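Local coordinates for protein beta sliding clamp (Borrelia burgdorferi, PDB 6DJ8) that probably tethers DNA polymerases and other proteins to DNA as a ring-shaped head-to-tail homodimer, giving replication its processivity, at residues 22-33 with 81-89. Numbering follows the deposited sequence.
Sequences IMNEIEKAKGII and INASNFYDA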
loop_
_atom_site.group_PDB
_atom_site.type_symbol
_atom_site.label_atom_id
_atom_site.label_comp_id
_atom_site.label_asym_id
_atom_site.label_seq_id
_atom_site.Cartn_x
_atom_site.Cartn_y
_atom_site.Cartn_z
ATOM N N ILE A 22 25.364 -1.230 -2.142
ATOM C CA ILE A 22 25.021 -0.897 -3.519
ATOM C C ILE A 22 23.510 -0.955 -3.715
ATOM O O ILE A 22 22.960 -0.225 -4.549
ATOM C CB ILE A 22 25.775 -1.783 -4.524
ATOM C CG1 ILE A 22 25.658 -1.151 -5.921
ATOM C CG2 ILE A 22 25.258 -3.238 -4.452
ATOM C CD1 ILE A 22 26.340 -1.898 -7.032
ATOM N N MET A 23 22.804 -1.789 -2.939
ATOM C CA MET A 23 21.344 -1.783 -3.011
ATOM C C MET A 23 20.789 -0.406 -2.635
ATOM O O MET A 23 19.939 0.157 -3.342
ATOM C CB MET A 23 20.748 -2.869 -2.091
ATOM C CG MET A 23 19.243 -2.962 -2.190
ATOM S SD MET A 23 18.556 -4.243 -1.110
ATOM C CE MET A 23 19.772 -5.573 -1.379
ATOM N N ASN A 24 21.266 0.154 -1.526
ATOM C CA ASN A 24 20.770 1.465 -1.100
ATOM C C ASN A 24 21.086 2.542 -2.131
ATOM O O ASN A 24 20.232 3.383 -2.444
ATOM C CB ASN A 24 21.372 1.838 0.255
ATOM C CG ASN A 24 20.826 0.987 1.388
ATOM O OD1 ASN A 24 19.737 0.414 1.282
ATOM N ND2 ASN A 24 21.581 0.898 2.478
ATOM N N GLU A 25 22.303 2.528 -2.682
ATOM C CA GLU A 25 22.691 3.586 -3.615
ATOM C C GLU A 25 21.937 3.467 -4.927
ATOM O O GLU A 25 21.599 4.481 -5.542
ATOM C CB GLU A 25 24.198 3.558 -3.867
ATOM C CG GLU A 25 25.061 3.742 -2.627
ATOM C CD GLU A 25 24.865 5.095 -1.910
ATOM O OE1 GLU A 25 24.085 5.958 -2.375
ATOM O OE2 GLU A 25 25.520 5.287 -0.869
ATOM N N ILE A 26 21.659 2.235 -5.383
ATOM C CA ILE A 26 20.855 2.094 -6.590
ATOM C C ILE A 26 19.439 2.603 -6.339
ATOM O O ILE A 26 18.832 3.258 -7.195
ATOM C CB ILE A 26 20.824 0.624 -7.067
ATOM C CG1 ILE A 26 22.169 0.169 -7.613
ATOM C CG2 ILE A 26 19.791 0.465 -8.147
ATOM C CD1 ILE A 26 22.234 -1.382 -7.660
ATOM N N GLU A 27 18.869 2.250 -5.189
ATOM C CA GLU A 27 17.529 2.723 -4.849
ATOM C C GLU A 27 17.474 4.243 -4.875
ATOM O O GLU A 27 16.543 4.829 -5.440
ATOM C CB GLU A 27 17.121 2.172 -3.475
ATOM C CG GLU A 27 15.666 2.379 -3.090
ATOM C CD GLU A 27 15.431 3.734 -2.445
ATOM O OE1 GLU A 27 16.397 4.312 -1.898
ATOM O OE2 GLU A 27 14.284 4.226 -2.498
ATOM N N LYS A 28 18.495 4.896 -4.313
ATOM C CA LYS A 28 18.551 6.355 -4.327
ATOM C C LYS A 28 18.684 6.879 -5.745
ATOM O O LYS A 28 17.894 7.725 -6.176
ATOM C CB LYS A 28 19.727 6.836 -3.469
ATOM C CG LYS A 28 19.486 6.663 -1.968
ATOM C CD LYS A 28 20.763 6.877 -1.191
ATOM C CE LYS A 28 20.548 6.608 0.295
ATOM N NZ LYS A 28 21.718 7.030 1.122
ATOM N N ALA A 29 19.656 6.351 -6.507
ATOM C CA ALA A 29 19.944 6.896 -7.835
ATOM C C ALA A 29 18.737 6.771 -8.753
ATOM O O ALA A 29 18.446 7.680 -9.539
ATOM C CB ALA A 29 21.159 6.189 -8.456
ATOM N N LYS A 30 18.017 5.657 -8.670
ATOM C CA LYS A 30 16.917 5.472 -9.602
ATOM C C LYS A 30 15.691 6.266 -9.197
ATOM O O LYS A 30 14.702 6.269 -9.930
ATOM C CB LYS A 30 16.579 3.979 -9.742
ATOM C CG LYS A 30 15.635 3.432 -8.709
ATOM C CD LYS A 30 15.574 1.898 -8.796
ATOM C CE LYS A 30 14.140 1.384 -8.720
ATOM N NZ LYS A 30 13.415 1.856 -7.515
ATOM N N GLY A 31 15.758 6.985 -8.076
ATOM C CA GLY A 31 14.622 7.779 -7.654
ATOM C C GLY A 31 14.181 8.801 -8.681
ATOM O O GLY A 31 12.991 9.095 -8.784
ATOM N N ILE A 32 15.108 9.306 -9.498
ATOM C CA ILE A 32 14.754 10.324 -10.488
ATOM C C ILE A 32 14.515 9.724 -11.869
ATOM O O ILE A 32 14.270 10.466 -12.823
ATOM C CB ILE A 32 15.820 11.425 -10.565
ATOM C CG1 ILE A 32 17.196 10.814 -10.849
ATOM C CG2 ILE A 32 15.823 12.234 -9.262
ATOM C CD1 ILE A 32 18.251 11.853 -11.207
ATOM N N ILE A 33 14.541 8.399 -11.991
ATOM C CA ILE A 33 14.417 7.718 -13.274
ATOM C C ILE A 33 12.988 7.222 -13.440
ATOM O O ILE A 33 12.545 6.322 -12.717
ATOM C CB ILE A 33 15.414 6.556 -13.385
ATOM C CG1 ILE A 33 16.852 7.058 -13.277
ATOM C CG2 ILE A 33 15.200 5.782 -14.667
ATOM C CD1 ILE A 33 17.887 5.987 -13.574
ATOM N N ILE A 81 23.064 0.132 -17.598
ATOM C CA ILE A 81 22.145 -0.969 -17.317
ATOM C C ILE A 81 20.825 -0.425 -16.793
ATOM O O ILE A 81 20.801 0.510 -15.990
ATOM C CB ILE A 81 22.753 -1.979 -16.326
ATOM C CG1 ILE A 81 21.758 -3.108 -16.004
ATOM C CG2 ILE A 81 23.170 -1.301 -15.038
ATOM C CD1 ILE A 81 22.406 -4.198 -15.213
ATOM N N ASN A 82 19.728 -1.014 -17.262
ATOM C CA ASN A 82 18.392 -0.678 -16.787
ATOM C C ASN A 82 18.339 -0.669 -15.269
ATOM O O ASN A 82 18.698 -1.655 -14.625
ATOM C CB ASN A 82 17.392 -1.683 -17.356
ATOM C CG ASN A 82 16.002 -1.469 -16.832
ATOM O OD1 ASN A 82 15.558 -2.166 -15.912
ATOM N ND2 ASN A 82 15.309 -0.481 -17.390
ATOM N N ALA A 83 17.897 0.465 -14.693
ATOM C CA ALA A 83 18.001 0.650 -13.249
ATOM C C ALA A 83 17.124 -0.338 -12.485
ATOM O O ALA A 83 17.524 -0.839 -11.432
ATOM C CB ALA A 83 17.605 2.081 -12.864
ATOM N N SER A 84 15.903 -0.568 -12.971
ATOM C CA SER A 84 14.960 -1.449 -12.284
ATOM C C SER A 84 15.470 -2.894 -12.252
ATOM O O SER A 84 15.384 -3.574 -11.219
ATOM C CB SER A 84 13.598 -1.352 -12.980
ATOM O OG SER A 84 12.641 -2.204 -12.388
ATOM N N ASN A 85 16.020 -3.377 -13.367
ATOM C CA ASN A 85 16.561 -4.736 -13.380
ATOM C C ASN A 85 17.773 -4.860 -12.466
ATOM O O ASN A 85 17.908 -5.844 -11.732
ATOM C CB ASN A 85 16.929 -5.156 -14.800
ATOM C CG ASN A 85 15.717 -5.357 -15.676
ATOM O OD1 ASN A 85 14.586 -5.367 -15.192
ATOM N ND2 ASN A 85 15.945 -5.527 -16.975
ATOM N N PHE A 86 18.665 -3.871 -12.496
ATOM C CA PHE A 86 19.856 -3.934 -11.659
ATOM C C PHE A 86 19.483 -3.937 -10.189
ATOM O O PHE A 86 20.052 -4.689 -9.393
ATOM C CB PHE A 86 20.770 -2.742 -11.976
ATOM C CG PHE A 86 22.148 -2.872 -11.412
ATOM C CD1 PHE A 86 22.747 -4.113 -11.281
ATOM C CD2 PHE A 86 22.841 -1.749 -10.989
ATOM C CE1 PHE A 86 24.018 -4.233 -10.756
ATOM C CE2 PHE A 86 24.114 -1.865 -10.473
ATOM C CZ PHE A 86 24.701 -3.117 -10.354
ATOM N N TYR A 87 18.532 -3.083 -9.808
ATOM C CA TYR A 87 18.033 -3.083 -8.441
ATOM C C TYR A 87 17.448 -4.442 -8.074
ATOM O O TYR A 87 17.689 -4.960 -6.978
ATOM C CB TYR A 87 16.977 -1.987 -8.280
ATOM C CG TYR A 87 16.474 -1.816 -6.869
ATOM C CD1 TYR A 87 17.352 -1.506 -5.843
ATOM C CD2 TYR A 87 15.122 -1.959 -6.558
ATOM C CE1 TYR A 87 16.912 -1.339 -4.537
ATOM C CE2 TYR A 87 14.662 -1.793 -5.241
ATOM C CZ TYR A 87 15.573 -1.476 -4.243
ATOM O OH TYR A 87 15.171 -1.298 -2.944
ATOM N N ASP A 88 16.654 -5.022 -8.972
ATOM C CA ASP A 88 16.075 -6.333 -8.688
ATOM C C ASP A 88 17.160 -7.374 -8.469
ATOM O O ASP A 88 17.083 -8.177 -7.525
ATOM C CB ASP A 88 15.149 -6.743 -9.827
ATOM C CG ASP A 88 13.826 -6.005 -9.784
ATOM O OD1 ASP A 88 13.557 -5.334 -8.770
ATOM O OD2 ASP A 88 13.063 -6.083 -10.766
ATOM N N ALA A 89 18.208 -7.345 -9.301
ATOM C CA ALA A 89 19.306 -8.297 -9.164
ATOM C C ALA A 89 19.922 -8.219 -7.778
ATOM O O ALA A 89 20.128 -9.240 -7.109
ATOM C CB ALA A 89 20.359 -8.033 -10.246
#
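Apolar packing between two nearly antiparallel helices joins 22-33 to 81-89 within the N-terminal domain, where Ile26 and Tyr87 lie at the middle of the interface. The axes of the segments 22-29 and 83-89, 157° apart in direction, approach to 9.6 Å. Ile26 works with both branches. Its CD1 sits over one face of the Phe86 ring, 3.4 Å from Phe86 CD2, while its CG2, anti to the backbone N, meets Tyr87 CB at 3.7 Å. The branched side chain thus fills the angle between two successive aromatic residues. One turn earlier, Ile22 CD1 reaches the far end of the Phe86 ring, 3.9 Å from Phe86 CZ. The Tyr87 ring extends across the partner helix, because chi1 of -175° swings CG opposite its own backbone N. Met23 O approaches this ring at its edge, close to its plane, and Met23 CG lies 3.7 Å from Tyr87 CE1. Glu27 runs alongside the ring in the same direction, its CB 3.7 Å from Tyr87 CE1; the carboxylate leads away and hydrogen-bonds to His230. At the other end Lys30 packs through its chain: its CB meets Ala83 CB at 3.8 Å, and its CE passes near Tyr87 CD2. Ile33 CD1 also touches the Ala83 methyl, closing the interface where the second helix begins. There Asn82 is the N-cap, its OD1 accepting a 2.9 Å bond from Asn85 N. In this family such paired helices line the inside of the ring, with sheets outside them. Here Ile22 also packs on Ile69 of strand 64-70, Ala89 on Leu127 of strand 126-130, and Asn85 and Asp88 touch Arg324 of the second subunit.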